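Local structure of PHOX (Pseudomonas fluorescens, 4AMF) at residues N85-Y90 with G544-G549; K267-A272 with G286-G291; M379-W384 with L398-K403. The protein is an alkaline phosphatase of the PhoX family that hydrolyses phosphate monoesters with an iron-calcium cofactor held on a beta-propeller. All blocks are in the same frame, centred on the assembly; numbering follows the deposited sequence.

Contact 1: residues N85-Y90 with G544-G549; sequences NEYTNY and GIQHPG. With FEO (mu-oxo-diiron), chain I; ACP (phosphomethylphosphonic acid adenylate ester), chain C; EDO (1,2-ethanediol), chain K.
Glu86 and Gln546 meet at the wall of the iron-calcium site of this beta-propeller, where the loop after one blade strand faces the end of another. Glu86 divides the work of its carboxylate: OE2 binds one iron of the mu-oxo-diiron group at 2.0 Å, while OE1 turns to Gln546. Gln546 NE2 donates a hydrogen bond to Glu86 OE1 (3.3 Å, 149°) from above the carboxylate plane, and the same amide nitrogen also donates to the backbone oxygen of Asn63. Held in this way by Asn63, the second-shell amide probably steadies the rotation of an iron ligand. A water lies 2.6 Å from Glu86 OE1 and 2.8 Å from Gln546 OE1 and links them. Both chains are extended, with CG anti to the backbone N (chi1 -169° in Glu86, -164° in Gln546), and they cross at about a right angle. Beside them, the hydroxyl OH of Tyr87 lies 3.0 Å from CD2 of His547. The imidazole is fixed at both nitrogens, NE2 with Glu528, a calcium ligand, and ND1 with the backbone oxygen of Gly526. Farther along, OD1 of Asn89 packs against CB of His547 at 3.8 Å. Segment 85-90 leads from strand 78-85 into helix 90-93, and Gln546 ends strand 540-546, which pairs with strands 528-534 and 568-574.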
loop_
_atom_site.group_PDB
_atom_site.type_symbol
_atom_site.label_atom_id
_atom_site.label_comp_id
_atom_site.label_asym_id
_atom_site.label_seq_id
_atom_site.Cartn_x
_atom_site.Cartn_y
_atom_site.Cartn_z
ATOM N N ASN A 85 -3.582 -7.366 -4.866
ATOM C CA ASN A 85 -2.703 -8.526 -5.064
ATOM C C ASN A 85 -1.426 -7.903 -5.661
ATOM O O ASN A 85 -1.408 -7.478 -6.780
ATOM C CB ASN A 85 -3.347 -9.545 -5.977
ATOM C CG ASN A 85 -4.625 -10.051 -5.382
ATOM O OD1 ASN A 85 -5.707 -9.888 -5.963
ATOM N ND2 ASN A 85 -4.488 -10.781 -4.309
ATOM N N GLU A 86 -0.392 -7.775 -4.848
ATOM C CA GLU A 86 0.776 -6.953 -5.213
ATOM C C GLU A 86 1.766 -7.575 -6.151
ATOM O O GLU A 86 2.253 -6.900 -7.067
ATOM C CB GLU A 86 1.471 -6.475 -3.909
ATOM C CG GLU A 86 2.529 -5.394 -4.202
ATOM C CD GLU A 86 3.378 -4.954 -3.044
ATOM O OE1 GLU A 86 3.768 -5.813 -2.229
ATOM O OE2 GLU A 86 3.548 -3.725 -2.897
ATOM N N TYR A 87 2.143 -8.842 -5.919
ATOM C CA TYR A 87 3.150 -9.483 -6.731
ATOM C C TYR A 87 3.040 -10.987 -6.585
ATOM O O TYR A 87 2.073 -11.461 -5.983
ATOM C CB TYR A 87 4.570 -8.929 -6.464
ATOM C CG TYR A 87 5.180 -9.196 -5.104
ATOM C CD1 TYR A 87 4.755 -8.506 -3.988
ATOM C CD2 TYR A 87 6.199 -10.134 -4.943
ATOM C CE1 TYR A 87 5.366 -8.687 -2.746
ATOM C CE2 TYR A 87 6.836 -10.300 -3.716
ATOM C CZ TYR A 87 6.346 -9.649 -2.599
ATOM O OH TYR A 87 6.976 -9.753 -1.381
ATOM N N THR A 88 4.001 -11.740 -7.080
ATOM C CA THR A 88 3.927 -13.182 -6.967
ATOM C C THR A 88 5.258 -13.754 -6.575
ATOM O O THR A 88 6.292 -13.090 -6.636
ATOM C CB THR A 88 3.340 -13.779 -8.240
ATOM O OG1 THR A 88 3.103 -15.190 -8.036
ATOM C CG2 THR A 88 4.234 -13.561 -9.469
ATOM N N ASN A 89 5.233 -15.015 -6.164
ATOM C CA ASN A 89 6.418 -15.716 -5.672
ATOM C C ASN A 89 6.703 -16.826 -6.640
ATOM O O ASN A 89 6.002 -17.840 -6.641
ATOM C CB ASN A 89 6.127 -16.253 -4.250
ATOM C CG ASN A 89 5.496 -15.190 -3.361
ATOM O OD1 ASN A 89 6.084 -14.129 -3.123
ATOM N ND2 ASN A 89 4.249 -15.372 -2.928
ATOM N N TYR A 90 7.682 -16.618 -7.532
ATOM C CA TYR A 90 7.958 -17.575 -8.581
ATOM C C TYR A 90 8.298 -18.960 -8.066
ATOM O O TYR A 90 8.016 -19.912 -8.770
ATOM C CB TYR A 90 9.074 -17.084 -9.506
ATOM C CG TYR A 90 8.818 -15.823 -10.302
ATOM C CD1 TYR A 90 7.515 -15.406 -10.599
ATOM C CD2 TYR A 90 9.863 -15.139 -10.899
ATOM C CE1 TYR A 90 7.274 -14.344 -11.462
ATOM C CE2 TYR A 90 9.630 -14.011 -11.681
ATOM C CZ TYR A 90 8.327 -13.639 -11.989
ATOM O OH TYR A 90 8.055 -12.558 -12.804
ATOM N N GLY A 544 -4.203 -9.083 6.225
ATOM C CA GLY A 544 -3.525 -9.934 5.267
ATOM C C GLY A 544 -2.192 -10.465 5.774
ATOM O O GLY A 544 -1.471 -9.788 6.519
ATOM N N ILE A 545 -1.900 -11.712 5.413
ATOM C CA ILE A 545 -0.622 -12.394 5.625
ATOM C C ILE A 545 -0.059 -12.573 4.223
ATOM O O ILE A 545 -0.565 -13.378 3.446
ATOM C CB ILE A 545 -0.811 -13.736 6.329
ATOM C CG1 ILE A 545 -1.446 -13.540 7.699
ATOM C CG2 ILE A 545 0.495 -14.505 6.396
ATOM C CD1 ILE A 545 -0.712 -12.619 8.663
ATOM N N GLN A 546 0.948 -11.783 3.884
ATOM C CA GLN A 546 1.526 -11.745 2.551
ATOM C C GLN A 546 2.825 -12.515 2.483
ATOM O O GLN A 546 3.661 -12.420 3.378
ATOM C CB GLN A 546 1.731 -10.282 2.141
ATOM C CG GLN A 546 1.956 -10.085 0.656
ATOM C CD GLN A 546 2.542 -8.739 0.313
ATOM O OE1 GLN A 546 3.523 -8.316 0.921
ATOM N NE2 GLN A 546 1.963 -8.023 -0.647
ATOM N N HIS A 547 2.984 -13.282 1.418
ATOM C CA HIS A 547 4.135 -14.107 1.122
ATOM C C HIS A 547 4.660 -14.937 2.302
ATOM O O HIS A 547 5.864 -14.956 2.548
ATOM C CB HIS A 547 5.255 -13.297 0.459
ATOM C CG HIS A 547 5.816 -12.174 1.282
ATOM N ND1 HIS A 547 6.627 -12.412 2.372
ATOM C CD2 HIS A 547 5.671 -10.839 1.141
ATOM C CE1 HIS A 547 6.959 -11.231 2.858
ATOM N NE2 HIS A 547 6.409 -10.249 2.151
ATOM N N PRO A 548 3.786 -15.675 3.022
ATOM C CA PRO A 548 4.313 -16.615 4.032
ATOM C C PRO A 548 5.307 -17.556 3.318
ATOM O O PRO A 548 5.069 -17.999 2.181
ATOM C CB PRO A 548 3.062 -17.362 4.502
ATOM C CG PRO A 548 2.110 -17.256 3.350
ATOM C CD PRO A 548 2.341 -15.880 2.802
ATOM N N GLY A 549 6.443 -17.803 3.949
ATOM C CA GLY A 549 7.476 -18.652 3.378
ATOM C C GLY A 549 8.213 -18.082 2.189
ATOM O O GLY A 549 8.630 -18.837 1.318
HETATM FE FE1 FEO I . 4.234 -2.476 -1.467
HETATM FE FE2 FEO I . 5.956 -0.004 0.056
HETATM O O FEO I . 4.700 -1.499 0.132
HETATM P PG ACP C . 7.205 -2.916 -0.268
HETATM O O1G ACP C . 6.628 -3.535 1.078
HETATM O O2G ACP C . 6.186 -3.312 -1.496
HETATM O O3G ACP C . 7.460 -1.382 -0.119
HETATM P PB ACP C . 9.689 -3.908 0.885
HETATM O O1B ACP C . 9.525 -2.821 1.870
HETATM O O2B ACP C . 9.409 -5.377 1.275
HETATM C C3B ACP C . 8.822 -3.564 -0.601
HETATM P PA ACP C . 12.416 -4.706 0.221
HETATM O O1A ACP C . 12.051 -5.672 -0.838
HETATM O O2A ACP C . 13.107 -5.141 1.475
HETATM O O3A ACP C . 11.223 -3.771 0.580
HETATM O "O5'" ACP C . 13.497 -3.623 -0.407
HETATM C "C5'" ACP C . 13.791 -2.386 0.262
HETATM C "C4'" ACP C . 13.566 -1.212 -0.656
HETATM O "O4'" ACP C . 14.579 -1.218 -1.682
HETATM C "C3'" ACP C . 12.231 -1.097 -1.387
HETATM O "O3'" ACP C . 11.837 0.275 -1.466
HETATM C "C2'" ACP C . 12.535 -1.731 -2.745
HETATM O "O2'" ACP C . 11.651 -1.239 -3.743
HETATM C "C1'" ACP C . 13.991 -1.304 -2.968
HETATM N N9 ACP C . 14.789 -2.223 -3.771
HETATM C C8 ACP C . 14.721 -3.593 -3.796
HETATM N N7 ACP C . 15.575 -4.158 -4.613
HETATM C C5 ACP C . 16.254 -3.085 -5.172
HETATM C C6 ACP C . 17.250 -3.003 -6.169
HETATM N N6 ACP C . 17.701 -4.056 -6.858
HETATM N N1 ACP C . 17.704 -1.773 -6.503
HETATM C C2 ACP C . 17.176 -0.704 -5.894
HETATM N N3 ACP C . 16.219 -0.660 -4.961
HETATM C C4 ACP C . 15.793 -1.887 -4.648
HETATM C C1 EDO K . 3.382 -17.926 -0.160
HETATM O O1 EDO K . 4.648 -17.263 -0.256
HETATM C C2 EDO K . 3.012 -18.527 -1.533
HETATM O O2 EDO K . 3.406 -17.673 -2.545
HETATM O O HOH W 1 5.044 -6.107 0.030
HETATM O O HOH W 2 3.440 -3.876 0.233
#

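Contact 2: residues K267-A272 with G286-G291; sequences KHENAA and GDDERG. With CA (calcium ion), chain F; FEO (mu-oxo-diiron), chain I; ACP (phosphomethylphosphonic acid adenylate ester), chain C.
Lys267 NZ and Glu289 OE1 form a salt bridge of 3.0 Å, the ammonium approaching from above the carboxylate plane. Arg368 also pairs with this carboxylate oxygen and Tyr212 O accepts from the lysine, so each charged end has a second partner. The lysine chain, stretched beyond CG, carries CD and CE along to OE1 as well. Were this lysine an alanine, Glu289 would probably keep Arg368 but lose its ammonium mate, and Tyr212 O its donor. Lys267 N donates to Asp287 OD1 at 2.9 Å, and Lys267 O accepts from Asp288 N at 2.9 Å, in the carbonyl plane; Asp287 OD2 forms a salt bridge with Arg368. These bonds to Lys267 sit at the open end of the beta hairpin of strands 268-275 and 280-287, in which His268 and Asp287 form an antiparallel non-hydrogen-bonded pair and Glu269 N donates to Gly286 O. From this hairpin two carboxylates reach the same iron of the diiron group, Glu269 through OE1 and Asp288 through OD2, each at 2.1 Å. Glu269 bends at chi2 (100°), which brings its other oxygen, OE2, to a calcium ion at 2.3 Å; Asp288 OD1 forms a salt bridge with Arg381. One water joins His268 ND1, Asn270 O and Gly286 O, while His268 NE2 is hydrogen-bonded to Gly264 O. Ala271 packs on Leu186 and Cys188, and Glu269 and Asn270 lean on Trp384.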
loop_
_atom_site.group_PDB
_atom_site.type_symbol
_atom_site.label_atom_id
_atom_site.label_comp_id
_atom_site.label_asym_id
_atom_site.label_seq_id
_atom_site.Cartn_x
_atom_site.Cartn_y
_atom_site.Cartn_z
ATOM N N LYS A 267 5.700 5.833 -7.206
ATOM C CA LYS A 267 5.518 4.479 -6.678
ATOM C C LYS A 267 4.593 4.605 -5.476
ATOM O O LYS A 267 4.994 4.673 -4.301
ATOM C CB LYS A 267 6.884 3.834 -6.420
ATOM C CG LYS A 267 7.785 3.872 -7.657
ATOM C CD LYS A 267 9.007 3.033 -7.514
ATOM C CE LYS A 267 9.899 3.255 -8.700
ATOM N NZ LYS A 267 11.201 2.567 -8.573
ATOM N N HIS A 268 3.319 4.727 -5.828
ATOM C CA HIS A 268 2.224 4.920 -4.892
ATOM C C HIS A 268 2.041 3.797 -3.907
ATOM O O HIS A 268 1.864 2.666 -4.341
ATOM C CB HIS A 268 0.894 5.091 -5.663
ATOM C CG HIS A 268 0.766 6.361 -6.413
ATOM N ND1 HIS A 268 0.242 7.491 -5.840
ATOM C CD2 HIS A 268 0.996 6.610 -7.719
ATOM C CE1 HIS A 268 0.209 8.408 -6.794
ATOM N NE2 HIS A 268 0.598 7.917 -7.951
ATOM N N GLU A 269 2.078 4.089 -2.594
ATOM C CA GLU A 269 1.799 3.088 -1.578
ATOM C C GLU A 269 0.287 3.021 -1.284
ATOM O O GLU A 269 -0.335 2.056 -1.637
ATOM C CB GLU A 269 2.563 3.362 -0.282
ATOM C CG GLU A 269 2.322 2.292 0.773
ATOM C CD GLU A 269 3.389 1.243 0.908
ATOM O OE1 GLU A 269 4.481 1.413 0.317
ATOM O OE2 GLU A 269 3.094 0.203 1.552
ATOM N N ASN A 270 -0.310 4.061 -0.677
ATOM C CA ASN A 270 -1.750 4.068 -0.411
ATOM C C ASN A 270 -2.282 5.473 -0.661
ATOM O O ASN A 270 -1.529 6.356 -1.104
ATOM C CB ASN A 270 -2.104 3.543 0.986
ATOM C CG ASN A 270 -2.172 4.562 2.078
ATOM O OD1 ASN A 270 -1.408 5.533 2.071
ATOM N ND2 ASN A 270 -3.073 4.359 3.057
ATOM N N ALA A 271 -3.585 5.647 -0.465
ATOM C CA ALA A 271 -4.253 6.907 -0.745
ATOM C C ALA A 271 -5.199 7.206 0.368
ATOM O O ALA A 271 -6.188 6.488 0.518
ATOM C CB ALA A 271 -5.002 6.770 -2.059
ATOM N N ALA A 272 -4.849 8.162 1.245
ATOM C CA ALA A 272 -5.660 8.438 2.416
ATOM C C ALA A 272 -6.601 9.564 2.136
ATOM O O ALA A 272 -6.142 10.668 1.862
ATOM C CB ALA A 272 -4.776 8.804 3.592
ATOM N N GLY A 286 1.928 8.603 -0.342
ATOM C CA GLY A 286 3.366 8.389 -0.225
ATOM C C GLY A 286 3.970 7.772 -1.467
ATOM O O GLY A 286 3.320 6.941 -2.152
ATOM N N ASP A 287 5.235 8.146 -1.771
ATOM C CA ASP A 287 6.032 7.564 -2.843
ATOM C C ASP A 287 7.049 6.667 -2.178
ATOM O O ASP A 287 7.968 7.192 -1.560
ATOM C CB ASP A 287 6.709 8.668 -3.643
ATOM C CG ASP A 287 7.457 8.198 -4.890
ATOM O OD1 ASP A 287 7.445 6.972 -5.181
ATOM O OD2 ASP A 287 8.119 9.039 -5.537
ATOM N N ASP A 288 6.864 5.322 -2.218
ATOM C CA ASP A 288 7.730 4.455 -1.435
ATOM C C ASP A 288 9.036 4.091 -2.112
ATOM O O ASP A 288 9.206 3.023 -2.707
ATOM C CB ASP A 288 7.016 3.230 -0.929
ATOM C CG ASP A 288 7.920 2.419 -0.016
ATOM O OD1 ASP A 288 8.952 2.945 0.416
ATOM O OD2 ASP A 288 7.624 1.259 0.207
ATOM N N GLU A 289 9.975 4.962 -1.918
ATOM C CA GLU A 289 11.358 4.763 -2.356
ATOM C C GLU A 289 12.280 5.593 -1.461
ATOM O O GLU A 289 11.943 6.729 -1.101
ATOM C CB GLU A 289 11.567 5.064 -3.840
ATOM C CG GLU A 289 12.966 4.720 -4.326
ATOM C CD GLU A 289 13.136 4.748 -5.832
ATOM O OE1 GLU A 289 12.124 4.539 -6.546
ATOM O OE2 GLU A 289 14.283 4.964 -6.301
ATOM N N ARG A 290 13.406 5.024 -1.051
ATOM C CA ARG A 290 14.350 5.783 -0.229
ATOM C C ARG A 290 14.614 7.188 -0.829
ATOM O O ARG A 290 14.978 7.322 -1.992
ATOM C CB ARG A 290 15.696 5.063 -0.134
ATOM C CG ARG A 290 15.723 3.831 0.743
ATOM C CD ARG A 290 17.134 3.261 0.803
ATOM N NE ARG A 290 17.434 2.456 -0.371
ATOM C CZ ARG A 290 17.171 1.158 -0.499
ATOM N NH1 ARG A 290 16.581 0.485 0.488
ATOM N NH2 ARG A 290 17.485 0.525 -1.610
ATOM N N GLY A 291 14.382 8.198 -0.027
ATOM C CA GLY A 291 14.643 9.574 -0.386
ATOM C C GLY A 291 13.620 10.222 -1.308
ATOM O O GLY A 291 13.879 11.307 -1.846
HETATM CA CA CA F . 3.702 -1.948 2.071
HETATM FE FE1 FEO I . 4.234 -2.476 -1.467
HETATM FE FE2 FEO I . 5.956 -0.004 0.056
HETATM O O FEO I . 4.700 -1.499 0.132
HETATM P PG ACP C . 7.205 -2.916 -0.268
HETATM O O1G ACP C . 6.628 -3.535 1.078
HETATM O O2G ACP C . 6.186 -3.312 -1.496
HETATM O O3G ACP C . 7.460 -1.382 -0.119
HETATM P PB ACP C . 9.689 -3.908 0.885
HETATM O O1B ACP C . 9.525 -2.821 1.870
HETATM O O2B ACP C . 9.409 -5.377 1.275
HETATM C C3B ACP C . 8.822 -3.564 -0.601
HETATM P PA ACP C . 12.416 -4.706 0.221
HETATM O O1A ACP C . 12.051 -5.672 -0.838
HETATM O O2A ACP C . 13.107 -5.141 1.475
HETATM O O3A ACP C . 11.223 -3.771 0.580
HETATM O "O5'" ACP C . 13.497 -3.623 -0.407
HETATM C "C5'" ACP C . 13.791 -2.386 0.262
HETATM C "C4'" ACP C . 13.566 -1.212 -0.656
HETATM O "O4'" ACP C . 14.579 -1.218 -1.682
HETATM C "C3'" ACP C . 12.231 -1.097 -1.387
HETATM O "O3'" ACP C . 11.837 0.275 -1.466
HETATM C "C2'" ACP C . 12.535 -1.731 -2.745
HETATM O "O2'" ACP C . 11.651 -1.239 -3.743
HETATM C "C1'" ACP C . 13.991 -1.304 -2.968
HETATM N N9 ACP C . 14.789 -2.223 -3.771
HETATM C C8 ACP C . 14.721 -3.593 -3.796
HETATM N N7 ACP C . 15.575 -4.158 -4.613
HETATM C C5 ACP C . 16.254 -3.085 -5.172
HETATM C C6 ACP C . 17.250 -3.003 -6.169
HETATM N N6 ACP C . 17.701 -4.056 -6.858
HETATM N N1 ACP C . 17.704 -1.773 -6.503
HETATM C C2 ACP C . 17.176 -0.704 -5.894
HETATM N N3 ACP C . 16.219 -0.660 -4.961
HETATM C C4 ACP C . 15.793 -1.887 -4.648
HETATM O O HOH W 3 0.507 6.979 -3.016
HETATM O O HOH W 4 0.989 6.273 0.908
HETATM O O HOH W 5 1.222 -2.211 1.316
HETATM O O HOH W 6 2.916 -3.985 3.214
HETATM O O HOH W 2 3.440 -3.876 0.233
#

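Contact 3: residues M379-W384 with L398-K403; sequences MDRPEW and LTNNAK. With CA (calcium ion), chain G; ACP (phosphomethylphosphonic acid adenylate ester), chain C; FEO (mu-oxo-diiron), chain I.
Arg381, a residue of the substrate-analogue pocket, is held by Asn400: its NH1 donates to OD1 of Asn400 at 3.0 Å, and a water joins NH1, Asn400 ND2 and O1B on the beta phosphorus of the analogue. The arginine chain bends at chi3 (64°), which turns the guanidinium toward the analogue, and NH2 meets that O1B at 2.7 Å in a nearly straight hydrogen bond (175°). Asn401 ND2 donates to Asp380 OD1 from above the carboxylate plane, the planes almost perpendicular; Arg404 is a second partner of that oxygen, and ND2 also hydrogen-bonds to Gln409 OE1. Thr399 N donates to Arg381 O. Metal bonds fall to Glu383, whose OE1 and OE2 both grip a calcium at 2.6 Å, OE2 also binding an iron at 2.1 Å. In packing, CG2 of Thr399 sits 3.4 Å over the centre of the Arg381 guanidinium, while ribose O3' of the analogue lies over the opposite face, displaced toward its rim. Met379 CE touches Leu398 CD1 at 4.0 Å, and Pro382 CB rests near Leu398 CD2. Pro382 and Leu398 pair where strands 382-387 and 394-398 run antiparallel; on the far side of 394-398 lies strand 424-430, whose Leu426 packs on Met379 and Leu398.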
loop_
_atom_site.group_PDB
_atom_site.type_symbol
_atom_site.label_atom_id
_atom_site.label_comp_id
_atom_site.label_asym_id
_atom_site.label_seq_id
_atom_site.Cartn_x
_atom_site.Cartn_y
_atom_site.Cartn_z
ATOM N N MET A 379 12.408 11.774 1.975
ATOM C CA MET A 379 11.934 11.079 3.152
ATOM C C MET A 379 12.399 9.649 3.231
ATOM O O MET A 379 12.767 9.023 2.234
ATOM C CB MET A 379 10.383 11.067 3.179
ATOM C CG MET A 379 9.730 12.441 3.064
ATOM S SD MET A 379 10.174 13.517 4.451
ATOM C CE MET A 379 9.211 12.734 5.731
ATOM N N ASP A 380 12.354 9.118 4.477
ATOM C CA ASP A 380 12.704 7.716 4.722
ATOM C C ASP A 380 11.582 6.761 4.339
ATOM O O ASP A 380 10.947 6.155 5.201
ATOM C CB ASP A 380 13.077 7.493 6.202
ATOM C CG ASP A 380 14.383 8.103 6.650
ATOM O OD1 ASP A 380 15.125 8.609 5.791
ATOM O OD2 ASP A 380 14.675 8.045 7.868
ATOM N N ARG A 381 11.348 6.596 3.041
ATOM C CA ARG A 381 10.377 5.624 2.538
ATOM C C ARG A 381 8.968 5.725 3.093
ATOM O O ARG A 381 8.538 4.916 3.921
ATOM C CB ARG A 381 10.899 4.206 2.737
ATOM C CG ARG A 381 12.084 3.871 1.861
ATOM C CD ARG A 381 12.388 2.415 1.977
ATOM N NE ARG A 381 11.257 1.639 1.463
ATOM C CZ ARG A 381 11.026 0.354 1.716
ATOM N NH1 ARG A 381 11.883 -0.356 2.445
ATOM N NH2 ARG A 381 9.952 -0.241 1.218
ATOM N N PRO A 382 8.219 6.743 2.668
ATOM C CA PRO A 382 6.824 6.822 3.097
ATOM C C PRO A 382 6.037 5.607 2.605
ATOM O O PRO A 382 6.013 5.332 1.398
ATOM C CB PRO A 382 6.313 8.152 2.515
ATOM C CG PRO A 382 7.389 8.661 1.617
ATOM C CD PRO A 382 8.588 7.756 1.670
ATOM N N GLU A 383 5.376 4.912 3.525
ATOM C CA GLU A 383 4.485 3.828 3.164
ATOM C C GLU A 383 3.051 4.282 3.474
ATOM O O GLU A 383 2.639 5.290 2.882
ATOM C CB GLU A 383 4.937 2.466 3.705
ATOM C CG GLU A 383 6.202 1.993 2.995
ATOM C CD GLU A 383 6.475 0.497 3.067
ATOM O OE1 GLU A 383 6.995 0.069 4.109
ATOM O OE2 GLU A 383 6.106 -0.261 2.138
ATOM N N TRP A 384 2.272 3.603 4.299
ATOM C CA TRP A 384 0.873 3.964 4.446
ATOM C C TRP A 384 0.680 5.261 5.189
ATOM O O TRP A 384 1.366 5.526 6.182
ATOM C CB TRP A 384 0.057 2.865 5.143
ATOM C CG TRP A 384 -0.102 1.611 4.367
ATOM C CD1 TRP A 384 0.883 0.925 3.736
ATOM C CD2 TRP A 384 -1.223 0.719 4.443
ATOM N NE1 TRP A 384 0.410 -0.290 3.297
ATOM C CE2 TRP A 384 -0.839 -0.485 3.811
ATOM C CE3 TRP A 384 -2.507 0.814 5.000
ATOM C CZ2 TRP A 384 -1.690 -1.570 3.712
ATOM C CZ3 TRP A 384 -3.302 -0.310 5.005
ATOM C CH2 TRP A 384 -2.921 -1.459 4.302
ATOM N N LEU A 398 7.304 5.750 7.873
ATOM C CA LEU A 398 8.581 5.990 7.173
ATOM C C LEU A 398 9.341 4.723 7.536
ATOM O O LEU A 398 9.864 4.587 8.643
ATOM C CB LEU A 398 9.233 7.258 7.721
ATOM C CG LEU A 398 8.420 8.516 7.529
ATOM C CD1 LEU A 398 9.031 9.670 8.254
ATOM C CD2 LEU A 398 8.247 8.834 6.042
ATOM N N THR A 399 9.230 3.725 6.688
ATOM C CA THR A 399 9.576 2.346 7.037
ATOM C C THR A 399 11.003 2.077 7.399
ATOM O O THR A 399 11.256 1.338 8.353
ATOM C CB THR A 399 9.013 1.344 6.033
ATOM O OG1 THR A 399 8.902 0.056 6.677
ATOM C CG2 THR A 399 9.795 1.286 4.780
ATOM N N ASN A 400 11.926 2.692 6.677
ATOM C CA ASN A 400 13.366 2.617 6.939
ATOM C C ASN A 400 14.055 3.420 5.864
ATOM O O ASN A 400 13.400 3.861 4.916
ATOM C CB ASN A 400 13.904 1.143 6.937
ATOM C CG ASN A 400 13.428 0.276 5.812
ATOM O OD1 ASN A 400 13.744 0.524 4.645
ATOM N ND2 ASN A 400 12.763 -0.830 6.135
ATOM N N ASN A 401 15.369 3.610 5.982
ATOM C CA ASN A 401 16.183 4.211 4.944
ATOM C C ASN A 401 17.653 3.956 5.221
ATOM O O ASN A 401 18.312 4.775 5.868
ATOM C CB ASN A 401 15.945 5.700 4.760
ATOM C CG ASN A 401 16.705 6.252 3.570
ATOM O OD1 ASN A 401 17.450 5.563 2.874
ATOM N ND2 ASN A 401 16.508 7.527 3.310
ATOM N N ALA A 402 18.131 2.814 4.744
ATOM C CA ALA A 402 19.532 2.406 4.890
ATOM C C ALA A 402 20.523 3.447 4.331
ATOM O O ALA A 402 21.687 3.474 4.758
ATOM C CB ALA A 402 19.756 1.054 4.233
ATOM N N LYS A 403 20.080 4.304 3.378
ATOM C CA LYS A 403 20.944 5.343 2.791
ATOM C C LYS A 403 20.821 6.706 3.473
ATOM O O LYS A 403 21.440 7.639 2.993
ATOM C CB LYS A 403 20.665 5.496 1.306
ATOM C CG LYS A 403 20.911 4.252 0.476
ATOM C CD LYS A 403 20.727 4.662 -0.978
ATOM C CE LYS A 403 20.998 3.613 -2.021
ATOM N NZ LYS A 403 20.893 4.215 -3.378
HETATM CA CA CA G . 7.367 -2.319 3.016
HETATM P PG ACP C . 7.205 -2.916 -0.268
HETATM O O1G ACP C . 6.628 -3.535 1.078
HETATM O O2G ACP C . 6.186 -3.312 -1.496
HETATM O O3G ACP C . 7.460 -1.382 -0.119
HETATM P PB ACP C . 9.689 -3.908 0.885
HETATM O O1B ACP C . 9.525 -2.821 1.870
HETATM O O2B ACP C . 9.409 -5.377 1.275
HETATM C C3B ACP C . 8.822 -3.564 -0.601
HETATM P PA ACP C . 12.416 -4.706 0.221
HETATM O O1A ACP C . 12.051 -5.672 -0.838
HETATM O O2A ACP C . 13.107 -5.141 1.475
HETATM O O3A ACP C . 11.223 -3.771 0.580
HETATM O "O5'" ACP C . 13.497 -3.623 -0.407
HETATM C "C5'" ACP C . 13.791 -2.386 0.262
HETATM C "C4'" ACP C . 13.566 -1.212 -0.656
HETATM O "O4'" ACP C . 14.579 -1.218 -1.682
HETATM C "C3'" ACP C . 12.231 -1.097 -1.387
HETATM O "O3'" ACP C . 11.837 0.275 -1.466
HETATM C "C2'" ACP C . 12.535 -1.731 -2.745
HETATM O "O2'" ACP C . 11.651 -1.239 -3.743
HETATM C "C1'" ACP C . 13.991 -1.304 -2.968
HETATM N N9 ACP C . 14.789 -2.223 -3.771
HETATM C C8 ACP C . 14.721 -3.593 -3.796
HETATM N N7 ACP C . 15.575 -4.158 -4.613
HETATM C C5 ACP C . 16.254 -3.085 -5.172
HETATM C C6 ACP C . 17.250 -3.003 -6.169
HETATM N N6 ACP C . 17.701 -4.056 -6.858
HETATM N N1 ACP C . 17.704 -1.773 -6.503
HETATM C C2 ACP C . 17.176 -0.704 -5.894
HETATM N N3 ACP C . 16.219 -0.660 -4.961
HETATM C C4 ACP C . 15.793 -1.887 -4.648
HETATM FE FE1 FEO I . 4.234 -2.476 -1.467
HETATM FE FE2 FEO I . 5.956 -0.004 0.056
HETATM O O FEO I . 4.700 -1.499 0.132
HETATM O O HOH W 7 11.616 -2.690 4.161
HETATM O O HOH W 8 8.683 -2.095 4.897
HETATM O O HOH W 2 3.440 -3.876 0.233
#

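In the fold
All three contacts are mainly buried and converge on the same cofactor and substrate analogue from different parts of the propeller. Contacts 2 and 3 are neighbours, their centres about 9 Å apart; they touch directly through the Asp288-Arg381 salt bridge (OD1 to NE 2.8 Å), and both reach the sheet that includes strands 268-275 and 382-387. Contact 1 stands across the site, its centre about 19 and 21 Å from theirs, and joins loop to strand over 450 residues of chain that enclose both others. Its chemistry is one iron ligand with an amide behind it; contact 2 contributes acidic metal ligands from a hairpin, and contact 3 combines an acidic metal ligand with an arginine that bonds to the analogue.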